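Secretory-abundant heat soluble protein 1 (Ramazzottius varieornatus, PDB 5XN9) is a secreted, heat-soluble protein that acts as a molecular shield during desiccation, forming non-crystalline amorphous solids as water is lost. Local coordinates at residues 39-53 / 56-70. Numbering follows the deposited sequence. Where two conformers were deposited one is given.
With MG (magnesium ion), chain C; EDO (1,2-ethanediol), chain H.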
ATOM      1  N   HIS A  39      12.629  -3.729  -4.198  1.00 33.32           N
ATOM      2  CA  HIS A  39      13.217  -3.946  -2.885  1.00 32.17           C
ATOM      3  C   HIS A  39      12.215  -4.622  -1.966  1.00 26.89           C
ATOM      4  O   HIS A  39      11.011  -4.356  -2.031  1.00 26.52           O
ATOM      5  CB  HIS A  39      13.687  -2.626  -2.281  1.00 35.41           C
ATOM      6  CG  HIS A  39      14.893  -2.061  -2.961  1.00 39.34           C
ATOM      7  ND1 HIS A  39      16.181  -2.398  -2.597  1.00 39.19           N
ATOM      8  CD2 HIS A  39      15.008  -1.202  -4.002  1.00 43.24           C
ATOM      9  CE1 HIS A  39      17.035  -1.760  -3.377  1.00 42.55           C
ATOM     10  NE2 HIS A  39      16.349  -1.030  -4.240  1.00 44.54           N
ATOM     11  N   LYS A  40      12.725  -5.505  -1.109  1.00 26.43           N
ATOM     12  CA  LYS A  40      11.883  -6.270  -0.198  1.00 24.10           C
ATOM     13  C   LYS A  40      11.004  -5.346   0.635  1.00 21.83           C
ATOM     14  O   LYS A  40      11.496  -4.444   1.323  1.00 21.88           O
ATOM     15  CB  LYS A  40      12.777  -7.120   0.707  1.00 28.03           C
ATOM     16  CG  LYS A  40      12.034  -7.974   1.717  1.00 32.51           C
ATOM     17  CD  LYS A  40      11.100  -8.960   1.051  1.00 38.25           C
ATOM     18  CE  LYS A  40      11.847  -9.976   0.208  1.00 40.65           C
ATOM     19  NZ  LYS A  40      10.960 -11.111  -0.174  1.00 41.97           N
ATOM     20  N   THR A  41       9.701  -5.579   0.559  1.00 20.59           N
ATOM     21  CA  THR A  41       8.699  -4.713   1.159  1.00 20.22           C
ATOM     22  C   THR A  41       7.735  -5.579   1.951  1.00 19.74           C
ATOM     23  O   THR A  41       7.355  -6.665   1.503  1.00 21.53           O
ATOM     24  CB  THR A  41       7.928  -3.951   0.061  1.00 21.10           C
ATOM     25  OG1 THR A  41       8.854  -3.153  -0.694  1.00 23.63           O
ATOM     26  CG2 THR A  41       6.820  -3.059   0.644  1.00 21.48           C
ATOM     27  N   PHE A  42       7.344  -5.095   3.122  1.00 19.32           N
ATOM     28  CA  PHE A  42       6.402  -5.790   3.981  1.00 19.55           C
ATOM     29  C   PHE A  42       5.184  -4.908   4.221  1.00 18.54           C
ATOM     30  O   PHE A  42       5.315  -3.703   4.467  1.00 20.18           O
ATOM     31  CB  PHE A  42       7.046  -6.135   5.326  1.00 22.01           C
ATOM     32  CG  PHE A  42       8.237  -7.026   5.211  1.00 23.07           C
ATOM     33  CD1 PHE A  42       9.497  -6.493   4.994  1.00 25.38           C
ATOM     34  CD2 PHE A  42       8.102  -8.400   5.326  1.00 24.02           C
ATOM     35  CE1 PHE A  42      10.612  -7.322   4.885  1.00 26.97           C
ATOM     36  CE2 PHE A  42       9.204  -9.232   5.224  1.00 26.43           C
ATOM     37  CZ  PHE A  42      10.462  -8.694   4.999  1.00 27.82           C
ATOM     38  N   HIS A  43       4.005  -5.513   4.139  1.00 18.93           N
ATOM     39  CA  HIS A  43       2.749  -4.893   4.552  1.00 17.66           C
ATOM     40  C   HIS A  43       2.175  -5.750   5.661  1.00 19.66           C
ATOM     41  O   HIS A  43       1.966  -6.951   5.469  1.00 22.06           O
ATOM     42  CB  HIS A  43       1.732  -4.844   3.407  1.00 19.22           C
ATOM     43  CG  HIS A  43       2.087  -3.878   2.327  1.00 19.33           C
ATOM     44  ND1 HIS A  43       1.806  -2.532   2.417  1.00 21.46           N
ATOM     45  CD2 HIS A  43       2.719  -4.052   1.142  1.00 21.62           C
ATOM     46  CE1 HIS A  43       2.245  -1.919   1.333  1.00 21.79           C
ATOM     47  NE2 HIS A  43       2.799  -2.820   0.542  1.00 21.94           N
ATOM     48  N   LYS A  44       1.928  -5.141   6.815  0.83 17.67           N
ATOM     49  CA  LYS A  44       1.281  -5.811   7.932  0.83 18.21           C
ATOM     50  C   LYS A  44       0.007  -5.046   8.252  0.83 17.26           C
ATOM     51  O   LYS A  44       0.050  -3.840   8.505  0.83 19.89           O
ATOM     52  CB  LYS A  44       2.226  -5.875   9.137  0.83 21.52           C
ATOM     53  CG  LYS A  44       3.510  -6.626   8.832  0.83 25.21           C
ATOM     54  CD  LYS A  44       4.438  -6.693  10.033  0.83 28.71           C
ATOM     55  CE  LYS A  44       5.768  -7.336   9.637  0.83 33.82           C
ATOM     56  NZ  LYS A  44       6.802  -7.292  10.708  0.83 37.22           N
ATOM     57  N   ILE A  45      -1.125  -5.737   8.216  1.00 18.50           N
ATOM     58  CA  ILE A  45      -2.424  -5.111   8.423  1.00 17.95           C
ATOM     59  C   ILE A  45      -3.160  -5.911   9.489  1.00 18.98           C
ATOM     60  O   ILE A  45      -3.360  -7.122   9.329  1.00 19.53           O
ATOM     61  CB  ILE A  45      -3.250  -5.043   7.122  1.00 18.46           C
ATOM     62  CG1 ILE A  45      -2.494  -4.283   6.020  1.00 20.51           C
ATOM     63  CG2 ILE A  45      -4.592  -4.388   7.384  1.00 18.79           C
ATOM     64  CD1 ILE A  45      -3.145  -4.369   4.645  1.00 23.26           C
ATOM     65  N   TRP A  46      -3.550  -5.240  10.573  1.00 18.90           N
ATOM     66  CA  TRP A  46      -4.235  -5.898  11.676  1.00 18.76           C
ATOM     67  C   TRP A  46      -5.241  -4.939  12.287  1.00 18.34           C
ATOM     68  O   TRP A  46      -5.236  -3.732  12.013  1.00 19.07           O
ATOM     69  CB  TRP A  46      -3.256  -6.437  12.725  1.00 20.99           C
ATOM     70  CG  TRP A  46      -2.540  -5.406  13.550  1.00 20.33           C
ATOM     71  CD1 TRP A  46      -2.836  -5.041  14.839  1.00 21.98           C
ATOM     72  CD2 TRP A  46      -1.381  -4.647  13.178  1.00 20.62           C
ATOM     73  NE1 TRP A  46      -1.942  -4.095  15.282  1.00 22.86           N
ATOM     74  CE2 TRP A  46      -1.036  -3.839  14.287  1.00 22.40           C
ATOM     75  CE3 TRP A  46      -0.604  -4.569  12.019  1.00 21.00           C
ATOM     76  CZ2 TRP A  46       0.054  -2.963  14.267  1.00 22.83           C
ATOM     77  CZ3 TRP A  46       0.476  -3.685  11.999  1.00 21.68           C
ATOM     78  CH2 TRP A  46       0.791  -2.899  13.119  1.00 22.48           C
ATOM     79  N   LYS A  47      -6.136  -5.497  13.089  1.00 18.09           N
ATOM     80  CA  LYS A  47      -7.209  -4.725  13.694  1.00 18.98           C
ATOM     81  C   LYS A  47      -6.936  -4.521  15.176  1.00 18.35           C
ATOM     82  O   LYS A  47      -6.424  -5.421  15.859  1.00 19.49           O
ATOM     83  CB  LYS A  47      -8.558  -5.409  13.495  1.00 20.22           C
ATOM     84  CG  LYS A  47      -9.749  -4.507  13.765  1.00 24.61           C
ATOM     85  CD  LYS A  47     -11.052  -5.200  13.426  1.00 28.62           C
ATOM     86  CE  LYS A  47     -12.229  -4.283  13.680  1.00 32.60           C
ATOM     87  NZ  LYS A  47     -13.534  -4.940  13.371  1.00 38.43           N
ATOM     88  N   GLU A  48      -7.285  -3.325  15.668  1.00 20.42           N
ATOM     89  CA  GLU A  48      -7.127  -2.944  17.079  1.00 20.94           C
ATOM     90  C   GLU A  48      -8.433  -2.320  17.543  1.00 25.09           C
ATOM     91  O   GLU A  48      -8.580  -1.098  17.543  1.00 30.72           O
ATOM     92  CB  GLU A  48      -5.975  -1.965  17.253  1.00 22.42           C
ATOM     93  CG  GLU A  48      -4.612  -2.554  16.978  1.00 23.15           C
ATOM     94  CD  GLU A  48      -4.163  -3.540  18.043  1.00 23.53           C
ATOM     95  OE1 GLU A  48      -3.018  -4.017  17.942  1.00 26.58           O
ATOM     96  OE2 GLU A  48      -4.933  -3.821  18.990  1.00 23.01           O
ATOM     97  N   GLY A  49      -9.381  -3.158  17.919  1.00 27.94           N
ATOM     98  CA  GLY A  49     -10.652  -2.681  18.417  1.00 29.69           C
ATOM     99  C   GLY A  49     -11.455  -1.957  17.363  1.00 33.00           C
ATOM    100  O   GLY A  49     -12.104  -2.581  16.520  1.00 39.53           O
ATOM    101  N   ASP A  50     -11.394  -0.628  17.396  1.00 30.50           N
ATOM    102  CA  ASP A  50     -12.214   0.230  16.555  1.00 30.97           C
ATOM    103  C   ASP A  50     -11.452   0.803  15.372  1.00 28.62           C
ATOM    104  O   ASP A  50     -11.957   1.708  14.705  1.00 31.53           O
ATOM    105  CB  ASP A  50     -12.819   1.365  17.389  1.00 34.68           C
ATOM    106  CG  ASP A  50     -11.764   2.197  18.130  1.00 37.56           C
ATOM    107  OD1 ASP A  50     -10.562   1.885  18.060  1.00 32.38           O
ATOM    108  OD2 ASP A  50     -12.157   3.167  18.818  1.00 41.98           O
ATOM    109  N   HIS A  51     -10.251   0.308  15.099  1.00 22.30           N
ATOM    110  CA  HIS A  51      -9.464   0.826  13.992  1.00 20.05           C
ATOM    111  C   HIS A  51      -8.507  -0.262  13.536  1.00 19.38           C
ATOM    112  O   HIS A  51      -8.372  -1.311  14.176  1.00 21.86           O
ATOM    113  CB  HIS A  51      -8.715   2.108  14.378  1.00 20.11           C
ATOM    114  CG  HIS A  51      -7.672   1.908  15.434  1.00 19.99           C
ATOM    115  ND1 HIS A  51      -7.986   1.734  16.766  1.00 21.45           N
ATOM    116  CD2 HIS A  51      -6.319   1.880  15.359  1.00 20.10           C
ATOM    117  CE1 HIS A  51      -6.869   1.593  17.463  1.00 20.56           C
ATOM    118  NE2 HIS A  51      -5.845   1.675  16.633  1.00 21.39           N
ATOM    119  N   TYR A  52      -7.874  -0.008  12.398  1.00 17.91           N
ATOM    120  CA  TYR A  52      -6.867  -0.889  11.843  1.00 16.79           C
ATOM    121  C   TYR A  52      -5.518  -0.197  11.854  1.00 17.27           C
ATOM    122  O   TYR A  52      -5.425   1.037  11.853  1.00 17.84           O
ATOM    123  CB  TYR A  52      -7.185  -1.245  10.386  1.00 17.23           C
ATOM    124  CG  TYR A  52      -8.374  -2.151  10.211  1.00 18.37           C
ATOM    125  CD1 TYR A  52      -9.658  -1.632  10.124  1.00 20.91           C
ATOM    126  CD2 TYR A  52      -8.214  -3.534  10.118  1.00 19.43           C
ATOM    127  CE1 TYR A  52     -10.758  -2.473   9.962  1.00 22.05           C
ATOM    128  CE2 TYR A  52      -9.297  -4.379   9.951  1.00 20.48           C
ATOM    129  CZ  TYR A  52     -10.562  -3.848   9.875  1.00 22.36           C
ATOM    130  OH  TYR A  52     -11.624  -4.697   9.704  1.00 24.90           O
ATOM    131  N   HIS A  53      -4.463  -1.002  11.882  0.76 16.41           N
ATOM    132  CA  HIS A  53      -3.121  -0.529  11.585  0.76 17.65           C
ATOM    133  C   HIS A  53      -2.624  -1.161  10.301  0.76 15.97           C
ATOM    134  O   HIS A  53      -2.886  -2.339  10.028  0.76 17.26           O
ATOM    135  CB  HIS A  53      -2.140  -0.880  12.698  0.76 18.72           C
ATOM    136  CG  HIS A  53      -2.295  -0.027  13.910  0.76 19.54           C
ATOM    137  ND1 HIS A  53      -1.402   0.968  14.236  0.76 23.60           N
ATOM    138  CD2 HIS A  53      -3.249  -0.008  14.870  0.76 19.84           C
ATOM    139  CE1 HIS A  53      -1.781   1.543  15.362  0.76 24.85           C
ATOM    140  NE2 HIS A  53      -2.908   0.983  15.759  0.76 22.09           N
ATOM    141  N   ILE A  56       3.838  -0.356   6.790  0.57 17.50           N
ATOM    142  CA  ILE A  56       4.625  -0.563   5.583  0.57 18.50           C
ATOM    143  C   ILE A  56       6.087  -0.485   5.991  0.57 18.25           C
ATOM    144  O   ILE A  56       6.481   0.434   6.720  0.57 19.68           O
ATOM    145  CB  ILE A  56       4.305   0.510   4.525  0.57 21.12           C
ATOM    146  CG1 ILE A  56       2.809   0.503   4.175  0.57 24.34           C
ATOM    147  CG2 ILE A  56       5.176   0.324   3.284  0.57 24.44           C
ATOM    148  CD1 ILE A  56       1.955   1.454   5.019  0.57 26.39           C
ATOM    149  N   SER A  57       6.888  -1.445   5.548  1.00 19.18           N
ATOM    150  CA  SER A  57       8.318  -1.377   5.806  1.00 20.58           C
ATOM    151  C   SER A  57       9.118  -1.783   4.575  1.00 20.05           C
ATOM    152  O   SER A  57       8.770  -2.743   3.883  1.00 20.93           O
ATOM    153  CB  SER A  57       8.715  -2.228   7.005  1.00 26.90           C
ATOM    154  OG  SER A  57       8.376  -3.571   6.778  1.00 31.39           O
ATOM    155  N   VAL A  58      10.187  -1.038   4.311  1.00 19.50           N
ATOM    156  CA  VAL A  58      11.159  -1.389   3.280  1.00 20.20           C
ATOM    157  C   VAL A  58      12.523  -1.326   3.955  1.00 19.81           C
ATOM    158  O   VAL A  58      13.142  -0.253   4.011  1.00 20.24           O
ATOM    159  CB  VAL A  58      11.081  -0.461   2.056  1.00 21.98           C
ATOM    160  CG1 VAL A  58      12.016  -0.975   0.955  1.00 23.44           C
ATOM    161  CG2 VAL A  58       9.643  -0.354   1.543  1.00 23.67           C
ATOM    162  N   PRO A  59      13.004  -2.433   4.523  1.00 20.56           N
ATOM    163  CA  PRO A  59      14.219  -2.359   5.351  1.00 23.08           C
ATOM    164  C   PRO A  59      15.452  -1.852   4.619  1.00 19.45           C
ATOM    165  O   PRO A  59      16.236  -1.103   5.221  1.00 21.73           O
ATOM    166  CB  PRO A  59      14.380  -3.797   5.855  1.00 25.81           C
ATOM    167  CG  PRO A  59      12.974  -4.337   5.855  1.00 26.21           C
ATOM    168  CD  PRO A  59      12.317  -3.731   4.652  1.00 22.97           C
ATOM    169  N   ASP A  60      15.643  -2.214   3.337  1.00 21.08           N
ATOM    170  CA  ASP A  60      16.807  -1.731   2.589  1.00 22.59           C
ATOM    171  C   ASP A  60      16.845  -0.217   2.573  1.00 20.13           C
ATOM    172  O   ASP A  60      17.930   0.378   2.514  1.00 21.27           O
ATOM    173  CB  ASP A  60      16.744  -2.151   1.113  1.00 23.66           C
ATOM    174  CG  ASP A  60      17.081  -3.604   0.870  1.00 29.17           C
ATOM    175  OD1 ASP A  60      17.615  -4.285   1.769  1.00 27.67           O
ATOM    176  OD2 ASP A  60      16.854  -4.042  -0.290  1.00 31.79           O
ATOM    177  N   LYS A  61      15.670   0.422   2.594  0.61 19.72           N
ATOM    178  CA  LYS A  61      15.520   1.867   2.504  0.61 20.56           C
ATOM    179  C   LYS A  61      15.267   2.518   3.856  0.61 21.50           C
ATOM    180  O   LYS A  61      14.947   3.710   3.909  0.61 22.74           O
ATOM    181  CB  LYS A  61      14.384   2.215   1.533  0.61 22.53           C
ATOM    182  CG  LYS A  61      14.706   1.946   0.064  0.61 26.57           C
ATOM    183  CD  LYS A  61      15.756   2.904  -0.435  0.61 30.46           C
ATOM    184  CE  LYS A  61      15.947   2.797  -1.935  0.61 31.10           C
ATOM    185  NZ  LYS A  61      16.873   3.847  -2.427  0.61 27.93           N
ATOM    186  N   ASN A  62      15.392   1.766   4.949  1.00 20.18           N
ATOM    187  CA  ASN A  62      15.236   2.322   6.295  1.00 20.49           C
ATOM    188  C   ASN A  62      13.885   3.004   6.464  1.00 21.01           C
ATOM    189  O   ASN A  62      13.765   4.056   7.096  1.00 23.56           O
ATOM    190  CB  ASN A  62      16.394   3.262   6.607  1.00 23.30           C
ATOM    191  CG  ASN A  62      17.707   2.571   6.439  1.00 23.47           C
ATOM    192  OD1 ASN A  62      18.518   2.899   5.557  1.00 26.80           O
ATOM    193  ND2 ASN A  62      17.892   1.537   7.224  1.00 22.80           N
ATOM    194  N   TYR A  63      12.864   2.405   5.873  1.00 20.47           N
ATOM    195  CA  TYR A  63      11.532   2.984   5.831  1.00 20.98           C
ATOM    196  C   TYR A  63      10.573   2.133   6.644  1.00 20.71           C
ATOM    197  O   TYR A  63      10.461   0.924   6.419  1.00 19.96           O
ATOM    198  CB  TYR A  63      11.011   3.089   4.397  1.00 23.24           C
ATOM    199  CG  TYR A  63       9.657   3.745   4.359  1.00 26.72           C
ATOM    200  CD1 TYR A  63       9.538   5.124   4.441  1.00 30.87           C
ATOM    201  CD2 TYR A  63       8.489   2.989   4.289  1.00 27.64           C
ATOM    202  CE1 TYR A  63       8.307   5.735   4.430  1.00 31.32           C
ATOM    203  CE2 TYR A  63       7.248   3.596   4.270  1.00 29.90           C
ATOM    204  CZ  TYR A  63       7.170   4.968   4.341  1.00 32.01           C
ATOM    205  OH  TYR A  63       5.946   5.590   4.335  1.00 34.88           O
ATOM    206  N   LYS A  64       9.835   2.782   7.531  1.00 21.42           N
ATOM    207  CA  LYS A  64       8.792   2.111   8.289  1.00 21.91           C
ATOM    208  C   LYS A  64       7.739   3.159   8.603  1.00 23.73           C
ATOM    209  O   LYS A  64       8.062   4.228   9.130  1.00 28.14           O
ATOM    210  CB  LYS A  64       9.360   1.497   9.581  1.00 27.00           C
ATOM    211  CG  LYS A  64       8.379   0.585  10.323  1.00 33.11           C
ATOM    212  CD  LYS A  64       8.954   0.076  11.642  1.00 40.32           C
ATOM    213  CE  LYS A  64       9.931  -1.063  11.426  1.00 47.21           C
ATOM    214  NZ  LYS A  64      10.320  -1.694  12.717  1.00 51.20           N
ATOM    215  N   ASN A  65       6.495   2.874   8.251  1.00 22.31           N
ATOM    216  CA  ASN A  65       5.408   3.802   8.523  1.00 23.59           C
ATOM    217  C   ASN A  65       4.221   3.010   9.036  1.00 21.32           C
ATOM    218  O   ASN A  65       3.825   2.017   8.419  1.00 23.43           O
ATOM    219  CB  ASN A  65       5.008   4.560   7.250  1.00 26.97           C
ATOM    220  CG  ASN A  65       4.103   5.744   7.537  1.00 32.59           C
ATOM    221  OD1 ASN A  65       3.953   6.155   8.686  1.00 36.90           O
ATOM    222  ND2 ASN A  65       3.501   6.303   6.492  1.00 35.82           N
ATOM    223  N   ASP A  66       3.663   3.450  10.158  1.00 23.22           N
ATOM    224  CA  ASP A  66       2.488   2.831  10.762  1.00 23.32           C
ATOM    225  C   ASP A  66       1.309   3.758  10.496  1.00 22.81           C
ATOM    226  O   ASP A  66       1.264   4.882  11.012  1.00 27.62           O
ATOM    227  CB  ASP A  66       2.712   2.620  12.263  1.00 29.43           C
ATOM    228  CG  ASP A  66       1.642   1.749  12.903  1.00 40.20           C
ATOM    229  OD1 ASP A  66       0.449   1.928  12.587  1.00 40.85           O
ATOM    230  OD2 ASP A  66       1.993   0.884  13.732  1.00 48.22           O
ATOM    231  N   VAL A  67       0.379   3.297   9.672  1.00 20.85           N
ATOM    232  CA  VAL A  67      -0.814   4.044   9.309  1.00 21.24           C
ATOM    233  C   VAL A  67      -1.990   3.513  10.124  1.00 20.88           C
ATOM    234  O   VAL A  67      -2.269   2.313  10.114  1.00 23.39           O
ATOM    235  CB  VAL A  67      -1.090   3.901   7.801  1.00 25.44           C
ATOM    236  CG1 VAL A  67      -2.388   4.580   7.431  1.00 25.92           C
ATOM    237  CG2 VAL A  67       0.079   4.459   6.990  1.00 28.17           C
ATOM    238  N   ASN A  68      -2.669   4.408  10.824  0.52 20.61           N
ATOM    239  CA  ASN A  68      -3.887   4.103  11.561  0.52 21.55           C
ATOM    240  C   ASN A  68      -5.050   4.468  10.650  0.52 21.17           C
ATOM    241  O   ASN A  68      -5.087   5.580  10.107  0.52 24.10           O
ATOM    242  CB  ASN A  68      -3.907   4.977  12.823  0.52 22.15           C
ATOM    243  CG  ASN A  68      -5.117   4.733  13.732  0.52 22.63           C
ATOM    244  OD1 ASN A  68      -6.232   4.492  13.274  0.52 24.04           O
ATOM    245  ND2 ASN A  68      -4.891   4.829  15.040  0.52 24.88           N
ATOM    246  N   PHE A  69      -5.984   3.535  10.454  1.00 18.50           N
ATOM    247  CA  PHE A  69      -7.147   3.847   9.637  1.00 18.50           C
ATOM    248  C   PHE A  69      -8.416   3.236  10.199  1.00 18.98           C
ATOM    249  O   PHE A  69      -8.392   2.188  10.848  1.00 20.12           O
ATOM    250  CB  PHE A  69      -6.958   3.521   8.142  1.00 20.97           C
ATOM    251  CG  PHE A  69      -7.013   2.057   7.788  1.00 20.26           C
ATOM    252  CD1 PHE A  69      -8.220   1.435   7.516  1.00 20.13           C
ATOM    253  CD2 PHE A  69      -5.848   1.323   7.659  1.00 19.75           C
ATOM    254  CE1 PHE A  69      -8.271   0.092   7.162  1.00 20.69           C
ATOM    255  CE2 PHE A  69      -5.886  -0.021   7.298  1.00 19.79           C
ATOM    256  CZ  PHE A  69      -7.102  -0.635   7.035  1.00 20.49           C
ATOM    257  N   LYS A  70      -9.523   3.924   9.949  1.00 19.17           N
ATOM    258  CA  LYS A  70     -10.855   3.356  10.080  1.00 18.57           C
ATOM    259  C   LYS A  70     -11.464   3.274   8.687  1.00 18.30           C
ATOM    260  O   LYS A  70     -11.301   4.192   7.869  1.00 20.15           O
ATOM    261  CB  LYS A  70     -11.740   4.214  10.994  1.00 20.45           C
ATOM    262  CG  LYS A  70     -11.298   4.202  12.451  1.00 24.51           C
ATOM    263  CD  LYS A  70     -12.162   5.115  13.326  1.00 30.17           C
ATOM    264  CE  LYS A  70     -11.676   5.145  14.770  1.00 35.92           C
ATOM    265  NZ  LYS A  70     -12.513   5.978  15.681  1.00 41.18           N
TER
HETATM  266 MG    MG C 201       3.672  -2.634  -1.146  0.70 25.17          MG
HETATM  267  C1  EDO H 206      -8.377  -7.419  19.713  0.51 54.98           C
HETATM  268  O1  EDO H 206      -8.265  -7.544  21.135  0.51 52.73           O
HETATM  269  C2  EDO H 206      -9.250  -6.219  19.362  0.51 57.59           C
HETATM  270  O2  EDO H 206      -9.412  -6.149  17.941  0.51 59.29           O
HETATM  271  O   HOH W   1      14.175  -4.064   1.741  1.00 27.00           O
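Phe69 lays one face of its ring against CB of Tyr52, a CH-pi contact with that CB 3.6 Å from the centroid of the Phe69 ring. The two rings are nearly parallel, their planes 11° apart, but slid so far that they barely overlap. Their backbones form an antiparallel hydrogen-bonded pair, Tyr52 N giving to Phe69 O at 2.7 Å.

On the other side of this strand pair, His53 gives ND1-H to OD1 of Asp66 at 2.7 Å; the bond reaches the syn side of a carboxylate standing almost perpendicular to the imidazole. Asp66 gets there with CG anti to its backbone N (chi1 -169°). Beside it, the Asn68 side chain crosses that of His51 at about a right angle, its amide near CD2 of the ring and the two planes 17° apart.

At the far end, His39 ND1 meets the anti lone pair of Asp60 OD2 at 2.9 Å, within its own ring plane. A water nearby ties Lys40 O to Asp60 N. Phe42 and Ser57 make the second hydrogen-bonded pair, with Ser57 OG 3.2 Å from CB of Phe42, while Pro59 CD meets the Phe42 ring at its edge.

Ile56 lies alongside His43, its CG1 packed 3.6 Å from His43 ND1. The same ND1 is hydrogen-bonded to NE2 of His54, while His43 NE2 binds the magnesium ion at 1.9 Å, with Tyr134 OH on the same ion.

All this belongs to two successive hairpins of a barrel resembling fatty acid-binding proteins: strand 51-58 runs between 42-48 and 63-69, strand 10-19 pairs with the edge of 42-48 that faces away from 51-58, and Val67 and Phe69 reach Tyr86 and Tyr88 on strand 82-91.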